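Local coordinates for epidermal growth factor receptor pathway substrate 8-like protein 1 (Mus musculus, PDB 2CY5) that probably binds tyrosine-containing peptide motifs of partner proteins through its phosphotyrosine-binding (PTB) domain, in keeping with a role in receptor signalling, at residues A[83-97]-A[109-123]. Numbering follows the deposited sequence.
Sequences DAVMPRGRSRSLLLL and VHFFQGLLLGAELIR
Leu95 and Phe112 face each other as a hydrogen-bonded antiparallel pair, Leu95 N giving to Phe112 O at 2.8 Å and Phe112 N returning a bond to Leu95 O. Leu97 and His110 repeat the exchange, so strands 94-97 and 109-114 are stitched by four bonds. A chi1 of 172° turns the Leu95 side chain toward helix 118-123, and its branched end serves two neighbours: CD2 meets Ile122 CG2 at 3.8 Å, while CD1 reaches the backbone of Arg123. Ala119, small enough for close approach, sets its CB 3.4 Å from Leu94 C and also touches Ala84 CB. On the other sheet face Phe111 offers a flat surface to Leu96 CG, a CH-pi contact 4.2 Å from the centroid; helix 30-42 covers this face, Val30 against Leu96 and Leu37 against Leu94. The Arg92 guanidinium stacks on the Gln113 amide, planes 21° apart. Beside Ala84, Arg123 grips Glu120 OE1 through NE (2.6 Å) and NH2, and a water links Glu120 OE2 to Ser93 OG. Thr18 to His110 ND1 and Asn14 to Gln113 OE1 supplement backbone pairing with strand 9-20. In this PTB fold the C-terminal helix thus packs mainly through apolar groups, salt bridge and water lying toward its edge.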
loop_
_atom_site.group_PDB
_atom_site.type_symbol
_atom_site.label_atom_id
_atom_site.label_comp_id
_atom_site.label_asym_id
_atom_site.label_seq_id
_atom_site.Cartn_x
_atom_site.Cartn_y
_atom_site.Cartn_z
ATOM N N ASP A 83 -13.134 -13.154 0.666
ATOM C CA ASP A 83 -13.611 -14.493 0.301
ATOM C C ASP A 83 -12.575 -15.499 0.740
ATOM O O ASP A 83 -11.462 -15.136 1.212
ATOM C CB ASP A 83 -13.780 -14.632 -1.127
ATOM C CG ASP A 83 -14.888 -15.735 -1.507
ATOM O OD1 ASP A 83 -15.241 -15.937 -2.681
ATOM O OD2 ASP A 83 -15.393 -16.419 -0.609
ATOM N N ALA A 84 -12.915 -16.787 0.716
ATOM C CA ALA A 84 -11.955 -17.795 1.072
ATOM C C ALA A 84 -12.021 -18.712 -0.145
ATOM O O ALA A 84 -13.097 -18.949 -0.689
ATOM C CB ALA A 84 -12.331 -18.560 2.286
ATOM N N VAL A 85 -10.927 -19.287 -0.574
ATOM C CA VAL A 85 -11.015 -20.130 -1.758
ATOM C C VAL A 85 -9.956 -21.180 -1.718
ATOM O O VAL A 85 -8.954 -20.983 -1.033
ATOM C CB VAL A 85 -10.956 -19.296 -3.087
ATOM C CG1 VAL A 85 -9.680 -18.576 -3.198
ATOM C CG2 VAL A 85 -11.127 -20.219 -4.310
HETATM N N MSE A 86 -10.223 -22.324 -2.389
HETATM C CA MSE A 86 -9.285 -23.473 -2.522
HETATM C C MSE A 86 -8.903 -23.609 -3.989
HETATM O O MSE A 86 -9.532 -24.337 -4.755
HETATM C CB MSE A 86 -9.921 -24.809 -2.143
HETATM C CG MSE A 86 -9.018 -26.037 -2.389
HETATM SE SE MSE A 86 -9.224 -27.029 -0.704
HETATM C CE MSE A 86 -11.070 -27.320 -1.235
ATOM N N PRO A 87 -7.861 -22.926 -4.412
ATOM C CA PRO A 87 -7.530 -23.089 -5.843
ATOM C C PRO A 87 -7.220 -24.564 -6.262
ATOM O O PRO A 87 -6.874 -25.445 -5.425
ATOM C CB PRO A 87 -6.321 -22.152 -6.024
ATOM C CG PRO A 87 -5.648 -22.266 -4.649
ATOM C CD PRO A 87 -6.801 -22.235 -3.676
ATOM N N ARG A 88 -7.319 -24.829 -7.563
ATOM C CA ARG A 88 -7.040 -26.187 -8.027
ATOM C C ARG A 88 -5.588 -26.539 -7.742
ATOM O O ARG A 88 -4.664 -25.792 -8.107
ATOM C CB ARG A 88 -7.339 -26.297 -9.515
ATOM C CG ARG A 88 -8.672 -25.644 -9.871
ATOM C CD ARG A 88 -9.167 -26.146 -11.221
ATOM N NE ARG A 88 -9.496 -27.580 -11.214
ATOM C CZ ARG A 88 -10.175 -28.194 -12.186
ATOM N NH1 ARG A 88 -10.591 -27.491 -13.246
ATOM N NH2 ARG A 88 -10.473 -29.496 -12.084
ATOM N N GLY A 89 -5.391 -27.643 -7.038
ATOM C CA GLY A 89 -4.042 -28.047 -6.753
ATOM C C GLY A 89 -3.573 -27.541 -5.414
ATOM O O GLY A 89 -2.428 -27.084 -5.236
ATOM N N ARG A 90 -4.458 -27.633 -4.443
ATOM C CA ARG A 90 -4.091 -27.208 -3.119
ATOM C C ARG A 90 -5.137 -27.833 -2.215
ATOM O O ARG A 90 -6.325 -27.869 -2.568
ATOM C CB ARG A 90 -4.116 -25.695 -3.077
ATOM C CG ARG A 90 -2.883 -25.047 -2.463
ATOM C CD ARG A 90 -2.782 -23.594 -2.978
ATOM N NE ARG A 90 -1.631 -22.845 -2.460
ATOM C CZ ARG A 90 -1.107 -21.791 -3.081
ATOM N NH1 ARG A 90 -1.665 -21.394 -4.235
ATOM N NH2 ARG A 90 -0.005 -21.181 -2.598
ATOM N N SER A 91 -4.678 -28.392 -1.096
ATOM C CA SER A 91 -5.568 -29.034 -0.125
ATOM C C SER A 91 -6.149 -27.989 0.870
ATOM O O SER A 91 -7.041 -28.327 1.639
ATOM C CB SER A 91 -4.788 -30.077 0.660
ATOM O OG SER A 91 -3.810 -29.434 1.475
ATOM N N ARG A 92 -5.611 -26.741 0.822
ATOM C CA ARG A 92 -5.982 -25.552 1.660
ATOM C C ARG A 92 -6.730 -24.404 1.116
ATOM O O ARG A 92 -6.589 -23.996 -0.021
ATOM C CB ARG A 92 -4.794 -24.893 2.264
ATOM C CG ARG A 92 -4.239 -25.579 3.314
ATOM C CD ARG A 92 -3.600 -24.602 4.155
ATOM N NE ARG A 92 -2.293 -25.074 4.554
ATOM C CZ ARG A 92 -1.537 -24.401 5.406
ATOM N NH1 ARG A 92 -1.983 -23.289 5.909
ATOM N NH2 ARG A 92 -0.328 -24.793 5.737
ATOM N N SER A 93 -7.223 -23.691 2.107
ATOM C CA SER A 93 -8.021 -22.549 1.800
ATOM C C SER A 93 -7.163 -21.234 1.806
ATOM O O SER A 93 -6.236 -21.051 2.566
ATOM C CB SER A 93 -9.198 -22.517 2.817
ATOM O OG SER A 93 -10.417 -21.940 2.279
ATOM N N LEU A 94 -7.406 -20.364 0.861
ATOM C CA LEU A 94 -6.726 -19.077 0.930
ATOM C C LEU A 94 -7.812 -18.044 1.373
ATOM O O LEU A 94 -8.992 -18.117 0.971
ATOM C CB LEU A 94 -6.330 -18.691 -0.453
ATOM C CG LEU A 94 -5.274 -19.749 -0.963
ATOM C CD1 LEU A 94 -4.851 -19.252 -2.334
ATOM C CD2 LEU A 94 -4.044 -19.919 0.039
ATOM N N LEU A 95 -7.363 -17.033 2.093
ATOM C CA LEU A 95 -8.200 -15.957 2.471
ATOM C C LEU A 95 -7.897 -14.799 1.410
ATOM O O LEU A 95 -6.728 -14.383 1.192
ATOM C CB LEU A 95 -7.792 -15.447 3.840
ATOM C CG LEU A 95 -8.595 -14.132 4.127
ATOM C CD1 LEU A 95 -10.107 -14.370 4.344
ATOM C CD2 LEU A 95 -8.037 -13.441 5.529
ATOM N N LEU A 96 -8.901 -14.325 0.721
ATOM C CA LEU A 96 -8.648 -13.239 -0.215
ATOM C C LEU A 96 -9.284 -12.002 0.326
ATOM O O LEU A 96 -10.473 -11.973 0.824
ATOM C CB LEU A 96 -9.267 -13.636 -1.510
ATOM C CG LEU A 96 -8.881 -12.878 -2.774
ATOM C CD1 LEU A 96 -9.359 -13.616 -4.016
ATOM C CD2 LEU A 96 -9.585 -11.695 -2.677
ATOM N N LEU A 97 -8.541 -10.911 0.357
ATOM C CA LEU A 97 -9.118 -9.599 0.770
ATOM C C LEU A 97 -8.851 -8.554 -0.341
ATOM O O LEU A 97 -7.710 -8.400 -0.784
ATOM C CB LEU A 97 -8.508 -9.025 2.072
ATOM C CG LEU A 97 -8.948 -9.470 3.406
ATOM C CD1 LEU A 97 -7.926 -8.819 4.442
ATOM C CD2 LEU A 97 -10.335 -8.865 3.607
ATOM N N VAL A 109 -5.383 -6.712 -4.312
ATOM C CA VAL A 109 -5.790 -8.043 -3.876
ATOM C C VAL A 109 -4.740 -8.530 -2.843
ATOM O O VAL A 109 -3.538 -8.518 -3.168
ATOM C CB VAL A 109 -5.795 -8.975 -5.052
ATOM C CG1 VAL A 109 -5.900 -10.480 -4.509
ATOM C CG2 VAL A 109 -6.959 -8.498 -5.977
ATOM N N HIS A 110 -5.155 -8.946 -1.657
ATOM C CA HIS A 110 -4.199 -9.518 -0.708
ATOM C C HIS A 110 -4.599 -11.076 -0.516
ATOM O O HIS A 110 -5.805 -11.419 -0.306
ATOM C CB HIS A 110 -4.337 -8.875 0.622
ATOM C CG HIS A 110 -4.163 -7.376 0.641
ATOM N ND1 HIS A 110 -2.918 -6.784 0.749
ATOM C CD2 HIS A 110 -5.069 -6.352 0.536
ATOM C CE1 HIS A 110 -3.073 -5.458 0.683
ATOM N NE2 HIS A 110 -4.357 -5.171 0.544
ATOM N N PHE A 111 -3.629 -11.977 -0.618
ATOM C CA PHE A 111 -3.898 -13.403 -0.370
ATOM C C PHE A 111 -3.130 -13.838 0.877
ATOM O O PHE A 111 -1.876 -13.560 1.039
ATOM C CB PHE A 111 -3.401 -14.252 -1.530
ATOM C CG PHE A 111 -4.371 -14.452 -2.626
ATOM C CD1 PHE A 111 -5.418 -15.299 -2.488
ATOM C CD2 PHE A 111 -4.163 -13.805 -3.852
ATOM C CE1 PHE A 111 -6.283 -15.576 -3.552
ATOM C CE2 PHE A 111 -5.015 -14.051 -4.960
ATOM C CZ PHE A 111 -6.103 -14.964 -4.844
ATOM N N PHE A 112 -3.858 -14.622 1.731
ATOM C CA PHE A 112 -3.287 -15.182 2.986
ATOM C C PHE A 112 -3.624 -16.632 3.058
ATOM O O PHE A 112 -4.627 -17.081 2.516
ATOM C CB PHE A 112 -3.823 -14.474 4.238
ATOM C CG PHE A 112 -3.640 -12.992 4.224
ATOM C CD1 PHE A 112 -4.614 -12.140 3.599
ATOM C CD2 PHE A 112 -2.619 -12.403 4.895
ATOM C CE1 PHE A 112 -4.562 -10.724 3.706
ATOM C CE2 PHE A 112 -2.500 -10.925 5.020
ATOM C CZ PHE A 112 -3.502 -10.091 4.431
ATOM N N GLN A 113 -2.705 -17.392 3.625
ATOM C CA GLN A 113 -2.860 -18.870 3.771
ATOM C C GLN A 113 -3.267 -19.002 5.194
ATOM O O GLN A 113 -2.696 -18.407 6.095
ATOM C CB GLN A 113 -1.529 -19.523 3.679
ATOM C CG GLN A 113 -1.568 -20.954 3.725
ATOM C CD GLN A 113 -0.197 -21.463 3.388
ATOM O OE1 GLN A 113 0.875 -21.013 3.936
ATOM N NE2 GLN A 113 -0.200 -22.396 2.471
ATOM N N GLY A 114 -4.282 -19.788 5.479
ATOM C CA GLY A 114 -4.678 -19.810 6.885
ATOM C C GLY A 114 -3.834 -20.963 7.461
ATOM O O GLY A 114 -3.319 -21.763 6.664
ATOM N N LEU A 115 -3.655 -21.021 8.788
ATOM C CA LEU A 115 -2.966 -22.171 9.340
ATOM C C LEU A 115 -4.040 -23.139 9.991
ATOM O O LEU A 115 -4.974 -23.636 9.352
ATOM C CB LEU A 115 -2.016 -21.667 10.362
ATOM C CG LEU A 115 -1.128 -20.561 9.642
ATOM C CD1 LEU A 115 -0.232 -19.771 10.613
ATOM C CD2 LEU A 115 -0.230 -21.409 8.656
ATOM N N LEU A 116 -3.932 -23.315 11.293
ATOM C CA LEU A 116 -4.883 -24.290 11.910
ATOM C C LEU A 116 -6.383 -23.847 11.800
ATOM O O LEU A 116 -7.251 -24.673 11.524
ATOM C CB LEU A 116 -4.469 -24.518 13.396
ATOM C CG LEU A 116 -5.212 -25.717 14.025
ATOM C CD1 LEU A 116 -5.030 -27.095 13.379
ATOM C CD2 LEU A 116 -4.509 -25.756 15.412
ATOM N N LEU A 117 -6.646 -22.553 11.931
ATOM C CA LEU A 117 -7.984 -22.034 11.815
ATOM C C LEU A 117 -8.545 -21.861 10.403
ATOM O O LEU A 117 -9.681 -21.560 10.282
ATOM C CB LEU A 117 -8.127 -20.759 12.671
ATOM C CG LEU A 117 -7.912 -21.149 14.174
ATOM C CD1 LEU A 117 -7.853 -19.956 15.116
ATOM C CD2 LEU A 117 -9.135 -22.081 14.637
ATOM N N GLY A 118 -7.831 -22.165 9.351
ATOM C CA GLY A 118 -8.387 -22.087 7.988
ATOM C C GLY A 118 -8.749 -20.642 7.632
ATOM O O GLY A 118 -8.812 -19.752 8.493
ATOM N N ALA A 119 -9.154 -20.423 6.418
ATOM C CA ALA A 119 -9.478 -19.078 5.909
ATOM C C ALA A 119 -10.967 -18.882 6.062
ATOM O O ALA A 119 -11.432 -17.775 6.137
ATOM C CB ALA A 119 -9.160 -19.027 4.282
ATOM N N GLU A 120 -11.737 -19.995 6.076
ATOM C CA GLU A 120 -13.205 -19.863 6.151
ATOM C C GLU A 120 -13.698 -19.199 7.420
ATOM O O GLU A 120 -14.660 -18.367 7.348
ATOM C CB GLU A 120 -13.872 -21.234 6.106
ATOM C CG GLU A 120 -15.319 -21.019 5.955
ATOM C CD GLU A 120 -15.631 -20.476 4.539
ATOM O OE1 GLU A 120 -16.627 -19.687 4.499
ATOM O OE2 GLU A 120 -14.892 -20.876 3.536
ATOM N N LEU A 121 -13.035 -19.494 8.497
ATOM C CA LEU A 121 -13.427 -18.907 9.809
ATOM C C LEU A 121 -13.081 -17.478 9.802
ATOM O O LEU A 121 -13.815 -16.643 10.323
ATOM C CB LEU A 121 -12.653 -19.622 10.919
ATOM C CG LEU A 121 -12.947 -19.280 12.387
ATOM C CD1 LEU A 121 -14.335 -19.734 12.725
ATOM C CD2 LEU A 121 -12.021 -19.981 13.378
ATOM N N ILE A 122 -11.988 -17.116 9.125
ATOM C CA ILE A 122 -11.597 -15.658 9.185
ATOM C C ILE A 122 -12.498 -14.843 8.280
ATOM O O ILE A 122 -12.866 -13.711 8.652
ATOM C CB ILE A 122 -10.061 -15.436 8.769
ATOM C CG1 ILE A 122 -9.086 -16.259 9.696
ATOM C CG2 ILE A 122 -9.731 -13.953 8.882
ATOM C CD1 ILE A 122 -7.584 -16.396 9.094
ATOM N N ARG A 123 -12.824 -15.399 7.092
ATOM C CA ARG A 123 -13.787 -14.807 6.162
ATOM C C ARG A 123 -15.110 -14.523 6.888
ATOM O O ARG A 123 -15.625 -13.404 6.783
ATOM C CB ARG A 123 -14.059 -15.735 4.995
ATOM C CG ARG A 123 -15.195 -15.181 4.091
ATOM C CD ARG A 123 -15.657 -16.256 3.155
ATOM N NE ARG A 123 -16.484 -17.088 4.015
ATOM C CZ ARG A 123 -17.663 -16.660 4.482
ATOM N NH1 ARG A 123 -18.129 -15.450 4.164
ATOM N NH2 ARG A 123 -18.350 -17.439 5.293
HETATM O O HOH W 1 -13.084 -22.465 1.443
#